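Long-range contacts in periplasmic oligopeptide-binding protein (Burkholderia pseudomallei, PDB 3ZS6), which probably binds oligopeptides in the periplasm and delivers them to an ABC transporter for uptake into the cell: residues Ile231-Ile237 with Asp478-Tyr484; Leu223-Gln227 with Gln244-Phe249; Asp6-Gln10 with Met496-Gln500; Ser483-Tyr488 with Asp501-Ile505. One frame throughout, in Å; residues are numbered along the deposited sequence. Where two conformers were deposited one is given.

The four contacts show how distant parts of one chain can be fastened together by a few residues that serve more than one contact. Contact 1 touches the other three, its centre lying about 9, 10 and 11 Å from those of contacts 2, 3 and 4. Tyr233 does much of the joining, since it also meets Arg9 and Arg497 of contact 3 and Tyr488 and Met502 of contact 4, while Leu480 packs on the helices of contact 2. Contacts 1 and 4 share Ser483 and Tyr484. Contacts 2 and 3 do not touch, their centres being about 19 Å apart. Contact 3 reaches the bound peptide through Met496, which packs on one of its acidic side chains.

Contact 1. Residues Ile231-Ile237 with Asp478-Tyr484; sequences IDYTYSI and DRLVKSY
Arg479 brings its guanidinium against the backbone of the 231-237 loop. Its CG is lodged between backbone N and carbonyl carbon (chi1 68°) and the chain bends again at CG-CD, which brings NE 2.9 Å from Thr234 O, near the guanidinium plane, and 3.2 Å from Tyr235 O. Both bonds are weak; the firmer polar partner is Asp495, which forms a salt bridge with NH2. Over one guanidinium face comes the Tyr233 ring, its CE1 3.7 Å from Arg479 NE and the two planes 24° apart. Val481 runs alongside Tyr233 and sets CG2 over a ring face, 4.1 Å from the centroid.

Thr234 OG1 works in two directions, accepting from Leu480 N at 3.1 Å and donating to Ser236 O at 2.7 Å, so that the hydroxyl is fixed in rotation. Farther along, Tyr484 OH donates to Asp232 OD1 at 2.5 Å, with ring and carboxylate planes 76° apart; OD2 of the same carboxylate takes Thr8 N.

Backbone bonds from Lys482 N to Asp232 O and from Thr234 N to Leu480 O flank the single bridge of Tyr233 with Val481. A water joins Ser236 OG to Asp478 O. Here the chain leaves strand 470-480 for the ribbon of strands 485-486 and 503-504, consistent with one of the crossover connections between lobes in periplasmic binding proteins.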
# COMPACT_ATOMS: atom_id res chain seq x y z
N ILE A 231 -1.91 -8.80 22.90
CA ILE A 231 -1.29 -8.19 21.73
C ILE A 231 -0.27 -7.16 22.19
O ILE A 231 -0.50 -6.48 23.18
CB ILE A 231 -2.36 -7.48 20.87
CG1 ILE A 231 -3.35 -8.50 20.31
CG2 ILE A 231 -1.71 -6.67 19.76
CD1 ILE A 231 -4.53 -7.87 19.59
N ASP A 232 0.85 -7.03 21.48
CA ASP A 232 1.87 -6.06 21.89
C ASP A 232 1.88 -4.82 20.99
O ASP A 232 2.53 -3.82 21.31
CB ASP A 232 3.27 -6.67 21.85
CG ASP A 232 3.36 -7.98 22.62
OD1 ASP A 232 3.22 -7.95 23.86
OD2 ASP A 232 3.59 -9.02 21.98
N TYR A 233 1.17 -4.91 19.87
CA TYR A 233 1.38 -4.01 18.74
C TYR A 233 0.11 -4.03 17.91
O TYR A 233 -0.15 -5.00 17.21
CB TYR A 233 2.56 -4.58 17.93
CG TYR A 233 3.14 -3.75 16.81
CD1 TYR A 233 2.42 -3.51 15.64
CD2 TYR A 233 4.44 -3.24 16.90
CE1 TYR A 233 2.97 -2.76 14.59
CE2 TYR A 233 5.00 -2.50 15.86
CZ TYR A 233 4.26 -2.26 14.71
OH TYR A 233 4.80 -1.53 13.68
N THR A 234 -0.70 -2.97 17.99
CA THR A 234 -1.96 -2.94 17.25
C THR A 234 -1.77 -2.38 15.85
O THR A 234 -0.74 -1.78 15.54
CB THR A 234 -3.05 -2.07 17.95
OG1 THR A 234 -2.72 -0.68 17.81
CG2 THR A 234 -3.19 -2.44 19.43
N TYR A 235 -2.78 -2.55 15.01
CA TYR A 235 -2.76 -1.97 13.68
C TYR A 235 -2.98 -0.46 13.75
O TYR A 235 -2.22 0.32 13.17
CB TYR A 235 -3.84 -2.63 12.82
CG TYR A 235 -4.07 -1.91 11.51
CD1 TYR A 235 -3.08 -1.86 10.54
CD2 TYR A 235 -5.29 -1.28 11.25
CE1 TYR A 235 -3.29 -1.20 9.33
CE2 TYR A 235 -5.51 -0.63 10.05
CZ TYR A 235 -4.51 -0.59 9.10
OH TYR A 235 -4.73 0.07 7.91
N SER A 236 -4.01 -0.05 14.48
CA SER A 236 -4.35 1.36 14.63
C SER A 236 -4.99 1.60 16.00
O SER A 236 -4.68 0.91 16.97
CB SER A 236 -5.30 1.78 13.51
OG SER A 236 -5.70 3.13 13.64
N ILE A 237 -5.88 2.58 16.08
CA ILE A 237 -6.73 2.75 17.26
C ILE A 237 -8.17 2.97 16.80
O ILE A 237 -8.40 3.40 15.67
CB ILE A 237 -6.29 3.95 18.12
CG1 ILE A 237 -6.08 5.19 17.25
CG2 ILE A 237 -5.01 3.62 18.90
CD1 ILE A 237 -6.01 6.47 18.05
N ASP A 478 -1.29 6.61 14.07
CA ASP A 478 -1.56 6.31 15.47
C ASP A 478 -1.85 4.84 15.72
O ASP A 478 -2.75 4.26 15.11
CB ASP A 478 -2.74 7.15 15.98
CG ASP A 478 -2.41 8.63 16.07
OD1 ASP A 478 -1.39 9.06 15.50
OD2 ASP A 478 -3.19 9.37 16.71
N ARG A 479 -1.09 4.25 16.64
CA ARG A 479 -1.31 2.88 17.07
C ARG A 479 -0.73 2.68 18.47
O ARG A 479 0.03 3.53 18.95
CB ARG A 479 -0.70 1.88 16.07
CG ARG A 479 0.83 1.88 16.00
CD ARG A 479 1.37 0.54 15.45
NE ARG A 479 0.78 0.20 14.16
CZ ARG A 479 1.29 0.56 12.98
NH1 ARG A 479 2.41 1.28 12.92
NH2 ARG A 479 0.68 0.21 11.86
N LEU A 480 -1.10 1.58 19.11
CA LEU A 480 -0.58 1.25 20.44
C LEU A 480 0.52 0.21 20.33
O LEU A 480 0.34 -0.83 19.69
CB LEU A 480 -1.70 0.73 21.35
CG LEU A 480 -2.74 1.77 21.79
CD1 LEU A 480 -4.04 1.11 22.27
CD2 LEU A 480 -2.17 2.69 22.88
N VAL A 481 1.67 0.50 20.94
CA VAL A 481 2.79 -0.43 20.99
C VAL A 481 3.31 -0.41 22.43
O VAL A 481 3.59 0.65 22.98
CB VAL A 481 3.91 -0.04 20.01
CG1 VAL A 481 5.10 -0.99 20.14
CG2 VAL A 481 3.38 -0.02 18.56
N LYS A 482 3.41 -1.59 23.04
CA LYS A 482 3.75 -1.70 24.46
C LYS A 482 5.08 -1.01 24.79
O LYS A 482 5.99 -0.94 23.95
CB LYS A 482 3.79 -3.17 24.87
CG LYS A 482 2.43 -3.89 24.76
CD LYS A 482 1.50 -3.48 25.90
CE LYS A 482 0.18 -4.25 25.87
NZ LYS A 482 -0.64 -3.99 27.09
N SER A 483 5.18 -0.48 26.01
CA SER A 483 6.39 0.21 26.46
C SER A 483 7.63 -0.69 26.45
O SER A 483 8.75 -0.20 26.35
CB SER A 483 6.19 0.79 27.87
OG SER A 483 5.16 1.77 27.85
N TYR A 484 7.43 -2.00 26.57
CA TYR A 484 8.57 -2.92 26.53
C TYR A 484 9.02 -3.29 25.11
O TYR A 484 9.97 -4.07 24.94
CB TYR A 484 8.29 -4.19 27.34
CG TYR A 484 6.99 -4.88 27.00
CD1 TYR A 484 6.87 -5.66 25.85
CD2 TYR A 484 5.88 -4.77 27.84
CE1 TYR A 484 5.67 -6.31 25.54
CE2 TYR A 484 4.69 -5.40 27.54
CZ TYR A 484 4.58 -6.17 26.39
OH TYR A 484 3.39 -6.80 26.11
O HOH W 1 -3.68 4.70 12.88

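Contact 2. Residues Leu223-Gln227 with Gln244-Phe249; sequences LRMYQ and QISKQF
Leu223 and Ile245 reach toward each other tip to tip, CD2 of the leucine 4.1 Å from CD1 of the isoleucine. The second branch of Leu223 goes elsewhere: CD1 packs 3.9 Å from Phe249 CE2. With CG anti to the backbone N (chi1 179°), the leucine spreads its methyls between these two partners.

The aromatic part is a T-shaped pair. Tyr226 turns its edge to a face of Phe249, with ring centroids 5.4 Å apart and planes at 83°, and CE1 of the tyrosine comes 3.8 Å from CD1 of the phenylalanine. Gln248 CG lies over the opposite face of Phe249, near its centre, so the ring is sandwiched, and Gln227 CB meets its edge, 4.3 Å from CZ. Helices 219-227 and 242-249 run nearly parallel here, at 8°, but their axes stay 13.3 Å apart, so the helices meet through their side chains and not backbone to backbone. Leu480 of strand 470-480 touches Leu223, Tyr226, Ile245 and Phe249, making the pair a helical cover on that strand.

Among the polar groups, the exposed Gln227 and Gln248 cross at about a right angle at the margin. The hydroxyl of the buried Tyr226 is hydrogen-bonded to Glu252.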
# COMPACT_ATOMS: atom_id res chain seq x y z
N LEU A 223 -8.27 -3.47 20.76
CA LEU A 223 -7.94 -2.67 21.94
C LEU A 223 -8.09 -3.49 23.22
O LEU A 223 -7.23 -3.45 24.10
CB LEU A 223 -8.82 -1.42 22.00
CG LEU A 223 -8.64 -0.44 23.17
CD1 LEU A 223 -7.20 0.03 23.25
CD2 LEU A 223 -9.59 0.75 23.03
N ARG A 224 -9.20 -4.22 23.32
CA ARG A 224 -9.45 -5.10 24.45
C ARG A 224 -8.32 -6.10 24.62
O ARG A 224 -7.84 -6.33 25.73
CB ARG A 224 -10.76 -5.85 24.26
CG ARG A 224 -12.02 -5.01 24.34
CD ARG A 224 -13.25 -5.91 24.29
NE ARG A 224 -14.50 -5.17 24.36
CZ ARG A 224 -15.70 -5.75 24.52
NH1 ARG A 224 -15.79 -7.07 24.63
NH2 ARG A 224 -16.79 -5.00 24.57
N MET A 225 -7.89 -6.71 23.52
CA MET A 225 -6.83 -7.69 23.58
C MET A 225 -5.49 -7.05 23.97
O MET A 225 -4.68 -7.67 24.65
CB MET A 225 -6.70 -8.43 22.24
CG MET A 225 -7.81 -9.45 22.00
SD MET A 225 -7.80 -10.13 20.33
CE MET A 225 -8.32 -8.72 19.39
N TYR A 226 -5.26 -5.83 23.51
CA TYR A 226 -4.04 -5.13 23.84
C TYR A 226 -4.03 -4.89 25.35
O TYR A 226 -3.05 -5.19 26.04
CB TYR A 226 -3.96 -3.81 23.08
CG TYR A 226 -2.74 -2.97 23.37
CD1 TYR A 226 -2.72 -2.10 24.45
CD2 TYR A 226 -1.62 -3.02 22.54
CE1 TYR A 226 -1.60 -1.31 24.72
CE2 TYR A 226 -0.50 -2.24 22.80
CZ TYR A 226 -0.50 -1.39 23.89
OH TYR A 226 0.59 -0.60 24.15
N GLN A 227 -5.15 -4.38 25.85
CA GLN A 227 -5.30 -4.09 27.27
C GLN A 227 -5.08 -5.34 28.13
O GLN A 227 -4.51 -5.26 29.21
CB GLN A 227 -6.68 -3.47 27.54
CG GLN A 227 -6.90 -2.97 28.96
CD GLN A 227 -8.22 -2.20 29.10
OE1 GLN A 227 -8.92 -1.96 28.12
NE2 GLN A 227 -8.54 -1.82 30.34
N GLN A 244 -9.50 9.11 25.12
CA GLN A 244 -9.48 8.21 26.25
C GLN A 244 -8.25 7.32 26.19
O GLN A 244 -7.66 6.99 27.21
CB GLN A 244 -10.74 7.34 26.29
CG GLN A 244 -10.77 6.25 25.22
CD GLN A 244 -11.75 5.12 25.53
OE1 GLN A 244 -12.47 5.17 26.54
NE2 GLN A 244 -11.78 4.10 24.68
N ILE A 245 -7.87 6.93 24.97
CA ILE A 245 -6.72 6.06 24.78
C ILE A 245 -5.42 6.74 25.19
O ILE A 245 -4.56 6.14 25.84
CB ILE A 245 -6.62 5.60 23.33
CG1 ILE A 245 -7.79 4.67 23.01
CG2 ILE A 245 -5.29 4.91 23.08
CD1 ILE A 245 -7.85 4.22 21.57
N SER A 246 -5.28 8.01 24.81
CA SER A 246 -4.10 8.78 25.15
C SER A 246 -3.94 8.88 26.67
O SER A 246 -2.83 8.77 27.20
CB SER A 246 -4.21 10.18 24.54
OG SER A 246 -3.14 11.01 24.95
N LYS A 247 -5.06 9.07 27.36
CA LYS A 247 -5.04 9.24 28.80
C LYS A 247 -4.64 7.94 29.48
O LYS A 247 -3.87 7.94 30.43
CB LYS A 247 -6.42 9.69 29.29
CG LYS A 247 -6.52 9.86 30.80
CD LYS A 247 -7.95 9.67 31.26
CE LYS A 247 -8.93 10.43 30.36
NZ LYS A 247 -10.29 9.81 30.36
N GLN A 248 -5.18 6.84 28.97
CA GLN A 248 -4.93 5.53 29.57
C GLN A 248 -3.57 4.93 29.22
O GLN A 248 -2.95 4.29 30.07
CB GLN A 248 -6.03 4.53 29.18
CG GLN A 248 -5.84 3.14 29.81
CD GLN A 248 -7.02 2.20 29.56
OE1 GLN A 248 -7.98 2.57 28.89
NE2 GLN A 248 -6.94 0.99 30.11
N PHE A 249 -3.11 5.11 27.99
CA PHE A 249 -1.91 4.40 27.54
C PHE A 249 -0.70 5.32 27.30
O PHE A 249 0.42 4.84 27.09
CB PHE A 249 -2.22 3.58 26.28
CG PHE A 249 -3.23 2.48 26.52
CD1 PHE A 249 -2.86 1.30 27.15
CD2 PHE A 249 -4.55 2.64 26.12
CE1 PHE A 249 -3.79 0.30 27.38
CE2 PHE A 249 -5.48 1.63 26.35
CZ PHE A 249 -5.10 0.46 26.97

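Contact 3. Residues Asp6-Gln10 with Met496-Gln500; sequences DLTRQ and MRASQ
The guanidinium of Arg9 meets the 496-500 segment wholly through its edge. Arg497 O lies in its plane, only 2° out of it, whereas Ser499 OG is tilted 18° from that plane; the backbone at Ala498 C also sits along the edge, 3.8 Å from Arg9 NH1. Over one face stands the ring of Tyr233, in a cation-pi interaction.

In this periplasmic binding-protein fold, strand 6-11, an outermost strand of a four-stranded mixed sheet, is tied to the loop before the C-terminal strand 503-504 by a bidentate, end-on grip of an arginine on one carbonyl. NH1 and NH2 of Arg9 both donate to Arg497 O, at 3.0 and 2.9 Å, the NH2 bond running nearly along the carbonyl axis. A third bond goes from Arg9 NH1 to Ser499 OG, also 2.9 Å, so NH1 divides itself between two acceptors. A turn about CG-CD (chi3 62°) bends the arginine chain and helps bring this edge to the loop. Three donations across two nitrogens should hold the guanidinium against rotation and probably help to offset the cost of burying its charge.

Ser499 OG is also hydrogen-bonded to Asp34, and the Arg497 side chain, turned elsewhere, forms a salt bridge with Asp495. Met496, at the beginning of the segment, packs on an acidic side chain of the bound peptide, so the same loop also reaches the ligand.

Carbon atoms also close on the serine hydroxyl: CD2 of Leu7 comes 4.1 Å from Ser499 OG, and Arg9 CD approaches that same oxygen to 3.7 Å.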
# COMPACT_ATOMS: atom_id res chain seq x y z
N ASP A 6 8.97 -12.86 22.40
CA ASP A 6 7.83 -13.17 21.55
C ASP A 6 7.08 -11.89 21.26
O ASP A 6 6.80 -11.11 22.16
CB ASP A 6 6.86 -14.13 22.25
CG ASP A 6 7.45 -15.50 22.51
OD1 ASP A 6 8.53 -15.80 21.95
OD2 ASP A 6 6.84 -16.29 23.26
N LEU A 7 6.74 -11.68 19.99
CA LEU A 7 5.99 -10.49 19.60
C LEU A 7 4.68 -10.89 18.93
O LEU A 7 4.68 -11.74 18.05
CB LEU A 7 6.81 -9.63 18.65
CG LEU A 7 6.14 -8.34 18.18
CD1 LEU A 7 6.06 -7.34 19.33
CD2 LEU A 7 6.91 -7.77 17.00
N THR A 8 3.58 -10.27 19.36
CA THR A 8 2.28 -10.51 18.76
C THR A 8 1.75 -9.20 18.17
O THR A 8 1.57 -8.21 18.89
CB THR A 8 1.27 -11.04 19.80
OG1 THR A 8 1.75 -12.28 20.33
CG2 THR A 8 -0.11 -11.26 19.18
N ARG A 9 1.51 -9.21 16.86
CA ARG A 9 1.08 -8.01 16.13
C ARG A 9 -0.31 -8.23 15.54
O ARG A 9 -0.59 -9.29 15.00
CB ARG A 9 2.06 -7.69 14.99
CG ARG A 9 3.53 -7.61 15.41
CD ARG A 9 4.47 -7.53 14.18
NE ARG A 9 4.23 -6.33 13.37
CZ ARG A 9 5.17 -5.68 12.70
NH1 ARG A 9 6.43 -6.11 12.72
NH2 ARG A 9 4.85 -4.59 12.00
N GLN A 10 -1.17 -7.21 15.63
CA GLN A 10 -2.52 -7.31 15.07
C GLN A 10 -2.56 -6.72 13.67
O GLN A 10 -2.06 -5.61 13.44
CB GLN A 10 -3.55 -6.61 15.97
CG GLN A 10 -4.98 -6.57 15.38
CD GLN A 10 -5.48 -5.16 15.05
OE1 GLN A 10 -5.10 -4.18 15.70
NE2 GLN A 10 -6.36 -5.06 14.06
N MET A 496 6.47 0.69 7.03
CA MET A 496 7.00 -0.63 6.74
C MET A 496 7.98 -1.00 7.84
O MET A 496 9.20 -0.77 7.73
CB MET A 496 7.64 -0.68 5.34
CG MET A 496 6.63 -0.92 4.19
SD MET A 496 5.88 -2.58 4.22
CE MET A 496 4.15 -2.24 4.59
N ARG A 497 7.44 -1.56 8.92
CA ARG A 497 8.21 -1.81 10.13
C ARG A 497 8.35 -3.30 10.38
O ARG A 497 7.43 -3.95 10.86
CB ARG A 497 7.55 -1.11 11.33
CG ARG A 497 7.46 0.44 11.20
CD ARG A 497 6.59 1.05 12.31
NE ARG A 497 6.92 2.45 12.60
CZ ARG A 497 6.22 3.50 12.17
NH1 ARG A 497 5.15 3.33 11.39
NH2 ARG A 497 6.61 4.73 12.50
N ALA A 498 9.52 -3.83 10.04
CA ALA A 498 9.79 -5.26 10.13
C ALA A 498 10.03 -5.68 11.57
O ALA A 498 10.58 -4.92 12.37
CB ALA A 498 10.99 -5.63 9.27
N SER A 499 9.64 -6.91 11.89
CA SER A 499 9.84 -7.42 13.24
C SER A 499 11.33 -7.50 13.65
O SER A 499 11.67 -7.31 14.82
CB SER A 499 9.16 -8.78 13.39
OG SER A 499 7.78 -8.67 13.10
N GLN A 500 12.21 -7.79 12.70
CA GLN A 500 13.63 -8.00 13.03
C GLN A 500 14.32 -6.73 13.52
O GLN A 500 15.43 -6.79 14.07
CB GLN A 500 14.40 -8.60 11.85
CG GLN A 500 14.61 -7.64 10.67
CD GLN A 500 15.75 -8.09 9.77
OE1 GLN A 500 15.55 -8.41 8.59
NE2 GLN A 500 16.95 -8.12 10.32

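Contact 4. Residues Ser483-Tyr488 with Asp501-Ile505; sequences SYVGGY and DMYLI
Tyr503 folds its ring over the backbone of Gly486, whose CA sits 4.1 Å from the ring centroid in a CH-pi contact. A chi1 of 48°, with CG between the backbone N and the carbonyl carbon, swings the ring back across the partner strand, and its far end reaches the neighbourhood of Gly487, where CZ lies 3.5 Å from Gly487 N.

Beneath it the same two residues form the hydrogen-bonded pair of a two-stranded antiparallel ribbon, strands 485-486 and 503-504. Gly486 N donates to Tyr503 O at 2.7 Å; the return bond, Tyr503 N to Gly486 O, is longer at 3.2 Å and comes from well above the carbonyl plane, 42° out of it. Ile505 N continues the ladder to Tyr484 O.

On the face that carries Val485 and Leu504, CG2 of the valine meets Leu504 CD2 at 3.8 Å. Beside Val485 lies Met502, its SD 3.9 Å from Val485 CG1. The sulfur also stands at the edge of the Tyr488 ring, 4.3 Å from CD2, while Tyr488 OH bonds to Arg479.

With ring on glycine backbone in one place, aliphatic groups and sulfur in another, side-chain cohesion here is mainly dispersive and directional bonding comes from the backbone.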
# COMPACT_ATOMS: atom_id res chain seq x y z
N SER A 483 5.18 -0.48 26.01
CA SER A 483 6.39 0.21 26.46
C SER A 483 7.63 -0.69 26.45
O SER A 483 8.75 -0.20 26.35
CB SER A 483 6.19 0.79 27.87
OG SER A 483 5.16 1.77 27.85
N TYR A 484 7.43 -2.00 26.57
CA TYR A 484 8.57 -2.92 26.53
C TYR A 484 9.02 -3.29 25.11
O TYR A 484 9.97 -4.07 24.94
CB TYR A 484 8.29 -4.19 27.34
CG TYR A 484 6.99 -4.88 27.00
CD1 TYR A 484 6.87 -5.66 25.85
CD2 TYR A 484 5.88 -4.77 27.84
CE1 TYR A 484 5.67 -6.31 25.54
CE2 TYR A 484 4.69 -5.40 27.54
CZ TYR A 484 4.58 -6.17 26.39
OH TYR A 484 3.39 -6.80 26.11
N VAL A 485 8.35 -2.76 24.08
CA VAL A 485 8.80 -2.98 22.71
C VAL A 485 9.77 -1.89 22.26
O VAL A 485 9.37 -0.74 22.06
CB VAL A 485 7.64 -3.07 21.70
CG1 VAL A 485 8.18 -3.21 20.25
CG2 VAL A 485 6.72 -4.23 22.03
N GLY A 486 11.04 -2.25 22.11
CA GLY A 486 12.08 -1.28 21.75
C GLY A 486 12.34 -1.21 20.25
O GLY A 486 11.99 -2.13 19.50
N GLY A 487 12.95 -0.11 19.82
CA GLY A 487 13.32 0.07 18.42
C GLY A 487 12.32 0.82 17.54
O GLY A 487 12.62 1.14 16.38
N TYR A 488 11.13 1.11 18.06
CA TYR A 488 10.10 1.79 17.28
C TYR A 488 10.48 3.26 17.09
O TYR A 488 10.88 3.92 18.05
CB TYR A 488 8.73 1.70 17.99
CG TYR A 488 7.53 1.99 17.10
CD1 TYR A 488 7.06 3.30 16.93
CD2 TYR A 488 6.86 0.97 16.44
CE1 TYR A 488 5.96 3.58 16.13
CE2 TYR A 488 5.75 1.23 15.63
CZ TYR A 488 5.31 2.53 15.48
OH TYR A 488 4.22 2.79 14.68
N ASP A 501 13.69 -5.58 13.30
CA ASP A 501 14.29 -4.31 13.72
C ASP A 501 13.86 -3.92 15.14
O ASP A 501 14.37 -2.94 15.68
CB ASP A 501 13.97 -3.20 12.70
CG ASP A 501 14.58 -3.47 11.33
OD1 ASP A 501 15.76 -3.88 11.27
OD2 ASP A 501 13.88 -3.31 10.30
N MET A 502 12.95 -4.69 15.73
CA MET A 502 12.50 -4.41 17.10
C MET A 502 13.06 -5.44 18.09
O MET A 502 13.63 -6.45 17.70
CB MET A 502 10.96 -4.34 17.16
CG MET A 502 10.39 -3.08 16.49
SD MET A 502 8.58 -3.02 16.40
CE MET A 502 8.30 -4.15 15.03
N TYR A 503 12.89 -5.16 19.38
CA TYR A 503 13.42 -6.03 20.42
C TYR A 503 12.70 -5.73 21.73
O TYR A 503 12.31 -4.59 21.98
CB TYR A 503 14.93 -5.82 20.60
CG TYR A 503 15.31 -4.35 20.70
CD1 TYR A 503 15.30 -3.70 21.92
CD2 TYR A 503 15.63 -3.62 19.57
CE1 TYR A 503 15.63 -2.36 22.02
CE2 TYR A 503 15.95 -2.28 19.64
CZ TYR A 503 15.96 -1.66 20.87
OH TYR A 503 16.28 -0.32 20.94
N LEU A 504 12.54 -6.75 22.56
CA LEU A 504 11.84 -6.58 23.83
C LEU A 504 12.81 -6.24 24.95
O LEU A 504 13.87 -6.85 25.07
CB LEU A 504 11.04 -7.83 24.20
CG LEU A 504 9.97 -8.25 23.19
CD1 LEU A 504 9.00 -9.22 23.84
CD2 LEU A 504 9.23 -7.04 22.64
N ILE A 505 12.45 -5.25 25.76
CA ILE A 505 13.28 -4.85 26.89
C ILE A 505 12.58 -5.11 28.21
O ILE A 505 11.38 -5.42 28.24
CB ILE A 505 13.65 -3.37 26.83
CG1 ILE A 505 12.38 -2.52 26.72
CG2 ILE A 505 14.57 -3.10 25.65
CD1 ILE A 505 12.64 -1.03 26.63